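Proline iminopeptidase (Streptomyces halstedii, PDB 3WMR) is an amidohydrolase with a hydrophobic tunnel for polyketide substrates, and probably releases an N-terminal proline from peptides, as a prolyl aminopeptidase would. Local coordinates at residues G25-G30 against N112-A117; T70-P75 against V306-L311; T258-G263 against K274-L279. All coordinates share one frame; numbering follows the deposited sequence.

Contact 1 of 3, residues G25-G30 against N112-A117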
ATOM      1  N   GLY A  25      -7.972 -19.012   0.603  1.00 46.69           N
ATOM      2  CA  GLY A  25      -7.220 -20.013   1.343  1.00 46.00           C
ATOM      3  C   GLY A  25      -5.815 -19.527   1.586  1.00 44.70           C
ATOM      4  O   GLY A  25      -5.574 -18.317   1.626  1.00 42.90           O
ATOM      5  N   THR A  26      -4.890 -20.464   1.760  1.00 44.45           N
ATOM      6  CA  THR A  26      -3.479 -20.126   1.876  1.00 43.92           C
ATOM      7  C   THR A  26      -2.657 -20.923   0.887  1.00 43.91           C
ATOM      8  O   THR A  26      -3.108 -21.934   0.359  1.00 45.92           O
ATOM      9  CB  THR A  26      -2.915 -20.385   3.293  1.00 44.59           C
ATOM     10  OG1 THR A  26      -2.953 -21.788   3.592  1.00 45.39           O
ATOM     11  CG2 THR A  26      -3.700 -19.606   4.338  1.00 44.61           C
ATOM     12  N   VAL A  27      -1.444 -20.452   0.644  1.00 42.80           N
ATOM     13  CA  VAL A  27      -0.463 -21.206  -0.115  1.00 43.44           C
ATOM     14  C   VAL A  27       0.785 -21.326   0.759  1.00 43.99           C
ATOM     15  O   VAL A  27       1.048 -20.445   1.580  1.00 44.97           O
ATOM     16  CB  VAL A  27      -0.157 -20.538  -1.481  1.00 42.57           C
ATOM     17  CG1 VAL A  27      -1.445 -20.361  -2.280  1.00 42.66           C
ATOM     18  CG2 VAL A  27       0.545 -19.194  -1.311  1.00 41.38           C
ATOM     19  N   PRO A  28       1.541 -22.431   0.618  1.00 45.26           N
ATOM     20  CA  PRO A  28       2.763 -22.529   1.416  1.00 45.19           C
ATOM     21  C   PRO A  28       3.808 -21.545   0.902  1.00 44.04           C
ATOM     22  O   PRO A  28       3.976 -21.391  -0.305  1.00 42.75           O
ATOM     23  CB  PRO A  28       3.218 -23.974   1.193  1.00 45.71           C
ATOM     24  CG  PRO A  28       2.689 -24.316  -0.160  1.00 45.57           C
ATOM     25  CD  PRO A  28       1.381 -23.581  -0.291  1.00 44.91           C
ATOM     26  N   PHE A  29       4.455 -20.852   1.828  1.00 44.95           N
ATOM     27  CA  PHE A  29       5.582 -19.996   1.529  1.00 43.83           C
ATOM     28  C   PHE A  29       6.695 -20.516   2.417  1.00 45.03           C
ATOM     29  O   PHE A  29       6.794 -20.149   3.594  1.00 44.97           O
ATOM     30  CB  PHE A  29       5.250 -18.527   1.830  1.00 42.87           C
ATOM     31  CG  PHE A  29       6.429 -17.593   1.702  1.00 41.99           C
ATOM     32  CD1 PHE A  29       7.351 -17.734   0.663  1.00 41.08           C
ATOM     33  CD2 PHE A  29       6.598 -16.547   2.603  1.00 41.64           C
ATOM     34  CE1 PHE A  29       8.422 -16.874   0.545  1.00 40.82           C
ATOM     35  CE2 PHE A  29       7.670 -15.681   2.487  1.00 39.81           C
ATOM     36  CZ  PHE A  29       8.582 -15.847   1.459  1.00 41.66           C
ATOM     37  N   GLY A  30       7.506 -21.399   1.846  1.00 46.98           N
ATOM     38  CA  GLY A  30       8.472 -22.169   2.607  1.00 49.33           C
ATOM     39  C   GLY A  30       7.814 -22.744   3.849  1.00 51.86           C
ATOM     40  O   GLY A  30       6.807 -23.451   3.769  1.00 52.07           O
ATOM     41  N   ASN A 112       3.509 -17.660  -8.285  1.00 34.84           N
ATOM     42  CA  ASN A 112       3.820 -19.026  -8.713  1.00 37.05           C
ATOM     43  C   ASN A 112       2.768 -20.024  -8.246  1.00 37.35           C
ATOM     44  O   ASN A 112       2.244 -20.783  -9.060  1.00 37.95           O
ATOM     45  CB  ASN A 112       5.210 -19.464  -8.213  1.00 38.70           C
ATOM     46  CG  ASN A 112       6.351 -18.728  -8.898  1.00 40.13           C
ATOM     47  OD1 ASN A 112       7.358 -18.414  -8.272  1.00 46.43           O
ATOM     48  ND2 ASN A 112       6.212 -18.471 -10.181  1.00 41.20           N
ATOM     49  N   GLN A 113       2.445 -20.003  -6.950  1.00 37.25           N
ATOM     50  CA  GLN A 113       1.495 -20.961  -6.357  1.00 38.48           C
ATOM     51  C   GLN A 113       0.097 -20.836  -6.972  1.00 38.27           C
ATOM     52  O   GLN A 113      -0.587 -21.833  -7.182  1.00 40.72           O
ATOM     53  CB  GLN A 113       1.395 -20.781  -4.835  1.00 39.49           C
ATOM     54  CG  GLN A 113       2.684 -21.021  -4.052  1.00 40.36           C
ATOM     55  CD  GLN A 113       3.090 -22.488  -3.953  1.00 42.60           C
ATOM     56  OE1 GLN A 113       2.250 -23.390  -3.960  1.00 43.18           O
ATOM     57  NE2 GLN A 113       4.390 -22.726  -3.837  1.00 42.49           N
ATOM     58  N   LEU A 114      -0.325 -19.616  -7.273  1.00 36.59           N
ATOM     59  CA  LEU A 114      -1.619 -19.404  -7.938  1.00 36.19           C
ATOM     60  C   LEU A 114      -1.570 -19.628  -9.461  1.00 34.75           C
ATOM     61  O   LEU A 114      -2.593 -19.531 -10.116  1.00 34.99           O
ATOM     62  CB  LEU A 114      -2.153 -17.998  -7.648  1.00 36.34           C
ATOM     63  CG  LEU A 114      -2.440 -17.665  -6.179  1.00 37.67           C
ATOM     64  CD1 LEU A 114      -2.906 -16.217  -6.072  1.00 37.43           C
ATOM     65  CD2 LEU A 114      -3.485 -18.595  -5.582  1.00 39.04           C
ATOM     66  N   GLY A 115      -0.394 -19.901 -10.026  1.00 33.98           N
ATOM     67  CA  GLY A 115      -0.284 -20.136 -11.476  1.00 34.10           C
ATOM     68  C   GLY A 115      -0.589 -18.920 -12.344  1.00 32.49           C
ATOM     69  O   GLY A 115      -1.145 -19.042 -13.434  1.00 32.49           O
ATOM     70  N   ILE A 116      -0.224 -17.740 -11.863  1.00 30.80           N
ATOM     71  CA  ILE A 116      -0.440 -16.508 -12.621  1.00 30.03           C
ATOM     72  C   ILE A 116       0.857 -15.762 -12.926  1.00 28.46           C
ATOM     73  O   ILE A 116       0.817 -14.653 -13.407  1.00 28.13           O
ATOM     74  CB  ILE A 116      -1.448 -15.582 -11.903  1.00 29.00           C
ATOM     75  CG1 ILE A 116      -0.966 -15.216 -10.498  1.00 28.55           C
ATOM     76  CG2 ILE A 116      -2.802 -16.281 -11.807  1.00 30.61           C
ATOM     77  CD1 ILE A 116      -1.870 -14.229  -9.782  1.00 28.23           C
ATOM     78  N   ALA A 117       2.008 -16.373 -12.651  1.00 30.09           N
ATOM     79  CA  ALA A 117       3.288 -15.704 -12.885  1.00 30.62           C
ATOM     80  C   ALA A 117       3.470 -15.351 -14.367  1.00 30.54           C
ATOM     81  O   ALA A 117       4.216 -14.431 -14.699  1.00 31.20           O
ATOM     82  CB  ALA A 117       4.454 -16.559 -12.380  1.00 31.21           C
TER
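An edge strand of the alpha/beta hydrolase sheet, 23-29, meets the end of helix 100-113 here, with Val27 lying against Gln113. No hydrogen bond crosses between the two segments. The tightest approach is between beta carbons, Val27 CB to Gln113 CB at 3.7 Å. The two side chains lie alongside, pointing opposite ways. Val27 meets the aliphatic part of Gln113, and its CG2 lies 3.9 Å from Gln113 CG. The Gln113 chain bends at its second torsion (chi2 -73°). This swings the amide group across the Pro28 ring, at a slant, near CG and CD. A looser apolar contact joins Val27 CG1 to Leu114 CD2 at 4.3 Å.

Val27 is buried between strand 32-39 and the helix, where it also touches Tyr36 and Leu110. Leu114 packs on the same Tyr36. Gln113 remains largely exposed. The contact thus closes the end of the helix onto the edge of the sheet.

Just beyond Leu114 the chain leaves the helix in a Schellman motif. Gly115 takes a positive phi of 66°, and its N donates to Asn112 O at 2.9 Å.

Contact 2 of 3, residues T70-P75 against V306-L311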
ATOM      1  N   THR A  70     -13.845  -6.323 -11.076  1.00 29.01           N
ATOM      2  CA  THR A  70     -14.366  -7.565 -11.673  1.00 30.95           C
ATOM      3  C   THR A  70     -15.647  -7.301 -12.478  1.00 32.60           C
ATOM      4  O   THR A  70     -16.008  -8.079 -13.347  1.00 32.67           O
ATOM      5  CB  THR A  70     -14.630  -8.675 -10.632  1.00 31.72           C
ATOM      6  OG1 THR A  70     -15.651  -8.245  -9.713  1.00 32.37           O
ATOM      7  CG2 THR A  70     -13.359  -9.019  -9.870  1.00 31.27           C
ATOM      8  N   GLU A  71     -16.290  -6.176 -12.218  1.00 35.11           N
ATOM      9  CA  GLU A  71     -17.488  -5.762 -12.950  1.00 39.09           C
ATOM     10  C   GLU A  71     -17.164  -5.577 -14.441  1.00 38.33           C
ATOM     11  O   GLU A  71     -18.024  -5.796 -15.302  1.00 38.70           O
ATOM     12  CB  GLU A  71     -18.006  -4.467 -12.331  1.00 42.33           C
ATOM     13  CG  GLU A  71     -19.338  -3.944 -12.825  1.00 46.99           C
ATOM     14  CD  GLU A  71     -19.474  -2.458 -12.550  1.00 49.85           C
ATOM     15  OE1 GLU A  71     -19.235  -2.039 -11.392  1.00 51.74           O
ATOM     16  OE2 GLU A  71     -19.795  -1.709 -13.500  1.00 54.15           O
ATOM     17  N   ALA A  72     -15.912  -5.212 -14.732  1.00 36.41           N
ATOM     18  CA  ALA A  72     -15.445  -4.996 -16.106  1.00 34.54           C
ATOM     19  C   ALA A  72     -14.568  -6.140 -16.613  1.00 32.57           C
ATOM     20  O   ALA A  72     -13.843  -5.979 -17.600  1.00 33.66           O
ATOM     21  CB  ALA A  72     -14.695  -3.667 -16.200  1.00 34.61           C
ATOM     22  N   GLY A  73     -14.641  -7.290 -15.949  1.00 30.66           N
ATOM     23  CA  GLY A  73     -13.938  -8.497 -16.389  1.00 30.51           C
ATOM     24  C   GLY A  73     -12.559  -8.762 -15.783  1.00 28.72           C
ATOM     25  O   GLY A  73     -11.932  -9.763 -16.104  1.00 29.92           O
ATOM     26  N   TRP A  74     -12.086  -7.888 -14.907  1.00 27.84           N
ATOM     27  CA  TRP A  74     -10.753  -8.052 -14.314  1.00 27.21           C
ATOM     28  C   TRP A  74     -10.808  -8.937 -13.075  1.00 27.45           C
ATOM     29  O   TRP A  74     -11.480  -8.579 -12.102  1.00 28.10           O
ATOM     30  CB  TRP A  74     -10.162  -6.684 -13.958  1.00 26.50           C
ATOM     31  CG  TRP A  74      -9.985  -5.875 -15.159  1.00 26.46           C
ATOM     32  CD1 TRP A  74     -10.890  -5.007 -15.701  1.00 26.88           C
ATOM     33  CD2 TRP A  74      -8.856  -5.884 -16.036  1.00 26.04           C
ATOM     34  NE1 TRP A  74     -10.397  -4.481 -16.859  1.00 26.65           N
ATOM     35  CE2 TRP A  74      -9.143  -4.995 -17.087  1.00 25.98           C
ATOM     36  CE3 TRP A  74      -7.625  -6.565 -16.030  1.00 25.55           C
ATOM     37  CZ2 TRP A  74      -8.249  -4.748 -18.132  1.00 26.45           C
ATOM     38  CZ3 TRP A  74      -6.723  -6.322 -17.081  1.00 26.05           C
ATOM     39  CH2 TRP A  74      -7.045  -5.412 -18.115  1.00 25.71           C
ATOM     40  N   PRO A  75     -10.106 -10.090 -13.103  1.00 27.11           N
ATOM     41  CA  PRO A  75      -9.893 -10.837 -11.867  1.00 27.28           C
ATOM     42  C   PRO A  75      -9.061 -10.027 -10.890  1.00 27.53           C
ATOM     43  O   PRO A  75      -8.112  -9.336 -11.301  1.00 26.36           O
ATOM     44  CB  PRO A  75      -9.093 -12.080 -12.310  1.00 27.06           C
ATOM     45  CG  PRO A  75      -8.983 -12.028 -13.790  1.00 26.32           C
ATOM     46  CD  PRO A  75      -9.272 -10.614 -14.205  1.00 26.79           C
ATOM     47  N   VAL A 306     -10.777   5.505 -13.347  1.00 30.86           N
ATOM     48  CA  VAL A 306      -9.371   5.759 -13.659  1.00 29.27           C
ATOM     49  C   VAL A 306      -8.639   4.437 -13.845  1.00 27.29           C
ATOM     50  O   VAL A 306      -7.944   4.251 -14.829  1.00 26.82           O
ATOM     51  CB  VAL A 306      -8.695   6.626 -12.586  1.00 29.35           C
ATOM     52  CG1 VAL A 306      -7.175   6.647 -12.775  1.00 28.99           C
ATOM     53  CG2 VAL A 306      -9.240   8.040 -12.647  1.00 30.41           C
ATOM     54  N   MET A 307      -8.861   3.508 -12.924  1.00 26.99           N
ATOM     55  CA  MET A 307      -8.277   2.184 -13.005  1.00 26.11           C
ATOM     56  C   MET A 307      -8.676   1.441 -14.272  1.00 26.33           C
ATOM     57  O   MET A 307      -7.819   0.943 -15.000  1.00 24.84           O
ATOM     58  CB  MET A 307      -8.640   1.368 -11.767  1.00 26.05           C
ATOM     59  CG  MET A 307      -7.836   1.738 -10.528  1.00 26.39           C
ATOM     60  SD  MET A 307      -6.060   1.434 -10.729  1.00 26.09           S
ATOM     61  CE  MET A 307      -6.036  -0.336 -10.946  1.00 25.63           C
ATOM     62  N   ILE A 308      -9.973   1.381 -14.558  1.00 26.55           N
ATOM     63  CA  ILE A 308     -10.432   0.674 -15.752  1.00 28.00           C
ATOM     64  C   ILE A 308      -9.825   1.255 -17.033  1.00 28.65           C
ATOM     65  O   ILE A 308      -9.413   0.502 -17.925  1.00 27.15           O
ATOM     66  CB  ILE A 308     -11.974   0.673 -15.854  1.00 29.30           C
ATOM     67  CG1 ILE A 308     -12.573  -0.142 -14.713  1.00 29.46           C
ATOM     68  CG2 ILE A 308     -12.431   0.113 -17.196  1.00 30.72           C
ATOM     69  CD1 ILE A 308     -12.115  -1.581 -14.649  1.00 28.44           C
ATOM     70  N   ASP A 309      -9.769   2.588 -17.113  1.00 30.39           N
ATOM     71  CA  ASP A 309      -9.156   3.293 -18.247  1.00 31.21           C
ATOM     72  C   ASP A 309      -7.683   2.882 -18.442  1.00 29.13           C
ATOM     73  O   ASP A 309      -7.247   2.573 -19.555  1.00 26.70           O
ATOM     74  CB  ASP A 309      -9.279   4.801 -18.026  1.00 34.46           C
ATOM     75  CG  ASP A 309      -8.863   5.609 -19.238  1.00 38.18           C
ATOM     76  OD1 ASP A 309      -9.750   5.925 -20.065  1.00 41.95           O
ATOM     77  OD2 ASP A 309      -7.654   5.930 -19.366  1.00 39.40           O
ATOM     78  N   TYR A 310      -6.928   2.857 -17.347  1.00 27.51           N
ATOM     79  CA  TYR A 310      -5.536   2.412 -17.391  1.00 25.00           C
ATOM     80  C   TYR A 310      -5.473   0.924 -17.767  1.00 24.52           C
ATOM     81  O   TYR A 310      -4.715   0.527 -18.668  1.00 22.76           O
ATOM     82  CB  TYR A 310      -4.842   2.649 -16.034  1.00 25.16           C
ATOM     83  CG  TYR A 310      -3.553   1.875 -15.900  1.00 24.47           C
ATOM     84  CD1 TYR A 310      -2.384   2.331 -16.513  1.00 24.63           C
ATOM     85  CD2 TYR A 310      -3.511   0.662 -15.226  1.00 23.54           C
ATOM     86  CE1 TYR A 310      -1.202   1.612 -16.437  1.00 24.49           C
ATOM     87  CE2 TYR A 310      -2.337  -0.063 -15.147  1.00 24.05           C
ATOM     88  CZ  TYR A 310      -1.179   0.413 -15.756  1.00 24.62           C
ATOM     89  OH  TYR A 310       0.006  -0.308 -15.669  1.00 24.78           O
ATOM     90  N   LEU A 311      -6.263   0.097 -17.080  1.00 23.45           N
ATOM     91  CA  LEU A 311      -6.211  -1.354 -17.299  1.00 23.47           C
ATOM     92  C   LEU A 311      -6.548  -1.753 -18.753  1.00 24.45           C
ATOM     93  O   LEU A 311      -5.921  -2.657 -19.311  1.00 25.19           O
ATOM     94  CB  LEU A 311      -7.112  -2.111 -16.291  1.00 23.02           C
ATOM     95  CG  LEU A 311      -6.652  -2.148 -14.823  1.00 22.80           C
ATOM     96  CD1 LEU A 311      -7.748  -2.719 -13.949  1.00 23.26           C
ATOM     97  CD2 LEU A 311      -5.377  -2.963 -14.641  1.00 22.55           C
TER
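Trp74 lays its six-membered ring over the CB of Leu311, on helix 300-312. This is a CH-pi contact. Leu311 CB stands 3.7 Å from the centroid of that ring, 24° off the ring normal, and lies off-centre, near the ring's outer atoms. Its closest ring atom is Trp74 CZ2, at 3.4 Å. Trp74 and Leu311 overlap side by side, pointing opposite ways, and Leu311 CD1 reaches back to Trp74 CD2 at 3.9 Å. Trp74 CH2 comes 3.2 Å from Leu311 O, a close carbon-to-oxygen approach.

The methyl end of Ile308 fills the other part of the contact. The side chain bends at its second torsion (chi2 -58°), which brings CD1 up to two neighbours. One is Ala72 CB, 3.7 Å from Ile308 CD1. The other is Trp74 CD1, 3.8 Å from Ile308 CD1; the methyl comes to the indole obliquely.

The loop 70-75 leads into strand 76-80, and Pro75 pairs with Val49 of the adjacent strand. Lys46, Pro47 and Val315 also touch Trp74, so the indole lies where this loop, the loop before strand 49-52, helix 300-312 and the chain end meet. Leu311 also reaches Val121 of strand 120-125.

No hydrogen bond or salt bridge crosses between the segments. Their association depends on apolar fit and on one CH-pi contact, from Leu311 CB, with little directional constraint.

Contact 3 of 3, residues T258-G263 against K274-L279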
ATOM      1  N   THR A 258       3.473   2.342 -16.322  1.00 21.78           N
ATOM      2  CA  THR A 258       3.274   2.557 -14.911  1.00 21.61           C
ATOM      3  C   THR A 258       2.327   3.730 -14.717  1.00 21.54           C
ATOM      4  O   THR A 258       2.381   4.715 -15.474  1.00 22.00           O
ATOM      5  CB  THR A 258       4.630   2.813 -14.220  1.00 21.63           C
ATOM      6  OG1 THR A 258       5.470   1.659 -14.390  1.00 21.24           O
ATOM      7  CG2 THR A 258       4.438   3.092 -12.721  1.00 21.84           C
ATOM      8  N   MET A 259       1.438   3.628 -13.726  1.00 21.65           N
ATOM      9  CA  MET A 259       0.552   4.753 -13.392  1.00 21.36           C
ATOM     10  C   MET A 259       0.777   5.184 -11.940  1.00 21.37           C
ATOM     11  O   MET A 259       0.748   4.339 -11.035  1.00 20.37           O
ATOM     12  CB  MET A 259      -0.934   4.416 -13.596  1.00 22.03           C
ATOM     13  CG  MET A 259      -1.851   5.586 -13.251  1.00 22.07           C
ATOM     14  SD  MET A 259      -3.601   5.444 -13.714  1.00 23.68           S
ATOM     15  CE  MET A 259      -3.969   3.850 -12.995  1.00 22.07           C
ATOM     16  N   VAL A 260       1.011   6.487 -11.736  1.00 21.38           N
ATOM     17  CA  VAL A 260       1.062   7.074 -10.406  1.00 22.15           C
ATOM     18  C   VAL A 260      -0.306   7.673 -10.115  1.00 22.75           C
ATOM     19  O   VAL A 260      -0.788   8.499 -10.891  1.00 22.90           O
ATOM     20  CB  VAL A 260       2.123   8.180 -10.301  1.00 23.38           C
ATOM     21  CG1 VAL A 260       2.084   8.837  -8.922  1.00 23.94           C
ATOM     22  CG2 VAL A 260       3.509   7.613 -10.599  1.00 22.53           C
ATOM     23  N   LEU A 261      -0.921   7.238  -9.020  1.00 22.38           N
ATOM     24  CA  LEU A 261      -2.253   7.680  -8.640  1.00 23.62           C
ATOM     25  C   LEU A 261      -2.193   8.091  -7.188  1.00 24.11           C
ATOM     26  O   LEU A 261      -1.882   7.268  -6.325  1.00 23.26           O
ATOM     27  CB  LEU A 261      -3.274   6.556  -8.829  1.00 23.71           C
ATOM     28  CG  LEU A 261      -4.762   6.926  -8.654  1.00 25.10           C
ATOM     29  CD1 LEU A 261      -5.604   6.047  -9.566  1.00 25.08           C
ATOM     30  CD2 LEU A 261      -5.250   6.800  -7.217  1.00 25.61           C
ATOM     31  N   ILE A 262      -2.478   9.366  -6.927  1.00 24.42           N
ATOM     32  CA  ILE A 262      -2.519   9.886  -5.573  1.00 24.45           C
ATOM     33  C   ILE A 262      -3.780  10.714  -5.410  1.00 25.29           C
ATOM     34  O   ILE A 262      -4.469  11.048  -6.403  1.00 24.99           O
ATOM     35  CB  ILE A 262      -1.272  10.746  -5.237  1.00 25.18           C
ATOM     36  CG1 ILE A 262      -1.172  11.941  -6.195  1.00 26.06           C
ATOM     37  CG2 ILE A 262       0.014   9.922  -5.317  1.00 24.64           C
ATOM     38  CD1 ILE A 262      -0.133  12.959  -5.797  1.00 26.22           C
ATOM     39  N   GLY A 263      -4.113  11.014  -4.159  1.00 26.14           N
ATOM     40  CA  GLY A 263      -5.165  11.999  -3.864  1.00 26.94           C
ATOM     41  C   GLY A 263      -4.563  13.388  -3.782  1.00 28.77           C
ATOM     42  O   GLY A 263      -3.394  13.533  -3.433  1.00 29.04           O
ATOM     43  N   LYS A 274       7.320  12.446  -7.101  1.00 27.99           N
ATOM     44  CA  LYS A 274       8.033  13.071  -8.216  1.00 29.20           C
ATOM     45  C   LYS A 274       9.133  12.193  -8.832  1.00 27.86           C
ATOM     46  O   LYS A 274       9.269  12.160 -10.059  1.00 28.05           O
ATOM     47  CB  LYS A 274       8.603  14.439  -7.801  1.00 31.75           C
ATOM     48  CG  LYS A 274       9.008  15.318  -8.977  1.00 34.78           C
ATOM     49  CD  LYS A 274       8.968  16.794  -8.585  1.00 38.31           C
ATOM     50  CE  LYS A 274       9.308  17.709  -9.754  1.00 40.67           C
ATOM     51  NZ  LYS A 274      10.619  17.355 -10.369  1.00 41.37           N
ATOM     52  N   PRO A 275       9.905  11.467  -7.999  1.00 26.11           N
ATOM     53  CA  PRO A 275      10.877  10.573  -8.610  1.00 25.78           C
ATOM     54  C   PRO A 275      10.259   9.519  -9.561  1.00 25.31           C
ATOM     55  O   PRO A 275      10.912   9.152 -10.521  1.00 25.29           O
ATOM     56  CB  PRO A 275      11.552   9.918  -7.400  1.00 25.36           C
ATOM     57  CG  PRO A 275      11.396  10.911  -6.307  1.00 25.61           C
ATOM     58  CD  PRO A 275      10.011  11.448  -6.526  1.00 25.34           C
ATOM     59  N   PHE A 276       9.021   9.040  -9.311  1.00 24.35           N
ATOM     60  CA  PHE A 276       8.378   8.115 -10.264  1.00 23.47           C
ATOM     61  C   PHE A 276       8.196   8.813 -11.608  1.00 24.22           C
ATOM     62  O   PHE A 276       8.498   8.254 -12.663  1.00 24.24           O
ATOM     63  CB  PHE A 276       7.011   7.625  -9.788  1.00 22.85           C
ATOM     64  CG  PHE A 276       7.055   6.703  -8.611  1.00 21.77           C
ATOM     65  CD1 PHE A 276       7.485   5.400  -8.753  1.00 21.31           C
ATOM     66  CD2 PHE A 276       6.578   7.116  -7.377  1.00 21.53           C
ATOM     67  CE1 PHE A 276       7.503   4.543  -7.672  1.00 21.16           C
ATOM     68  CE2 PHE A 276       6.591   6.264  -6.288  1.00 20.69           C
ATOM     69  CZ  PHE A 276       7.041   4.973  -6.435  1.00 20.97           C
ATOM     70  N   LEU A 277       7.718  10.051 -11.559  1.00 25.25           N
ATOM     71  CA  LEU A 277       7.473  10.833 -12.767  1.00 26.53           C
ATOM     72  C   LEU A 277       8.753  11.171 -13.543  1.00 27.88           C
ATOM     73  O   LEU A 277       8.702  11.265 -14.758  1.00 29.76           O
ATOM     74  CB  LEU A 277       6.740  12.125 -12.433  1.00 26.98           C
ATOM     75  CG  LEU A 277       5.426  11.941 -11.679  1.00 26.58           C
ATOM     76  CD1 LEU A 277       4.791  13.287 -11.405  1.00 27.56           C
ATOM     77  CD2 LEU A 277       4.498  11.023 -12.457  1.00 26.62           C
ATOM     78  N   ASP A 278       9.880  11.335 -12.854  1.00 28.90           N
ATOM     79  CA  ASP A 278      11.157  11.706 -13.515  1.00 30.18           C
ATOM     80  C   ASP A 278      12.011  10.513 -13.940  1.00 29.48           C
ATOM     81  O   ASP A 278      12.892  10.643 -14.806  1.00 29.77           O
ATOM     82  CB  ASP A 278      12.000  12.603 -12.593  1.00 31.52           C
ATOM     83  CG  ASP A 278      11.301  13.923 -12.227  1.00 32.80           C
ATOM     84  OD1 ASP A 278      10.505  14.448 -13.025  1.00 32.86           O
ATOM     85  OD2 ASP A 278      11.566  14.444 -11.127  1.00 35.53           O
ATOM     86  N   LEU A 279      11.802   9.360 -13.321  1.00 27.78           N
ATOM     87  CA  LEU A 279      12.708   8.230 -13.530  1.00 27.58           C
ATOM     88  C   LEU A 279      12.116   7.033 -14.253  1.00 27.42           C
ATOM     89  O   LEU A 279      12.839   6.310 -14.927  1.00 27.43           O
ATOM     90  CB  LEU A 279      13.251   7.774 -12.189  1.00 27.67           C
ATOM     91  CG  LEU A 279      14.081   8.810 -11.439  1.00 28.05           C
ATOM     92  CD1 LEU A 279      14.357   8.306 -10.034  1.00 27.66           C
ATOM     93  CD2 LEU A 279      15.382   9.122 -12.194  1.00 29.08           C
TER
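Strand 258-263 packs against helix 270-279, and the two backbones come nearest at Val260 and Phe276, whose CA atoms are 7.4 Å apart. The helix is kinked here. The N atoms of Pro275 and Phe276 make no bond to the preceding turn, and proline has no N-H to give. Regular bonding resumes afterwards, with Asp278 N to Lys274 O at 3.0 Å and Leu279 N to Pro275 O at 2.9 Å.

Val260 carries the strand side of the contact. Its CG2 is the branch that touches, while CG1 points anti to the backbone N (chi1 176°). Val260 CG2 sits 3.6 Å from Phe276 CB. It meets the phenyl ring only obliquely, at CG. The same methyl is 4.0 Å from Leu277 CD2, so one valine branch is shared by two consecutive helix residues. Both pairs cross at a slant, and the contact is wholly apolar.

On the outer side of the helix, Lys274 NZ forms a salt bridge with Asp278 OD2 at 3.2 Å. Asp278 OD2 accepts through its syn lone pair. The bridge spans one helical turn and does not involve the strand.

At the end of the strand, Gly263 N donates to Asp266 OD2. Asp266 is a predicted active-site residue, and its side chain is about 8 Å from that of Val260.

The two segments belong to the beta-alpha-beta unit of strand 258-263, helix 270-279 and strand 283-288. Val260 also touches Val283 and Val148 on the neighbouring strands, and Phe276 rests on Val148 and on Leu251 of a loop. Met259 and Leu261 project from the other face of the sheet, toward helix 300-312.

Overall arrangement
Contacts 1 and 3 each involve a strand of the mixed sheet; contact 2 joins a loop to helix 300-312, which packs on that sheet. Contact 1 is at one edge strand, 23-29. Contact 3 uses strand 258-263, next to the opposite edge strand, about 30 Å from contact 1, centre to centre. The centre of contact 2 lies about 23 Å from that of contact 1 and about 20 Å from that of contact 3. Met259 packs on helix 300-312 (Tyr310 CB to Met259 CE 3.4 Å), whereas Val260 faces helix 270-279, so the two helices lie on opposite faces of the sheet at this strand. Along the chain, contacts 1 and 2 alternate segments, and contact 3 falls between the two segments of contact 2.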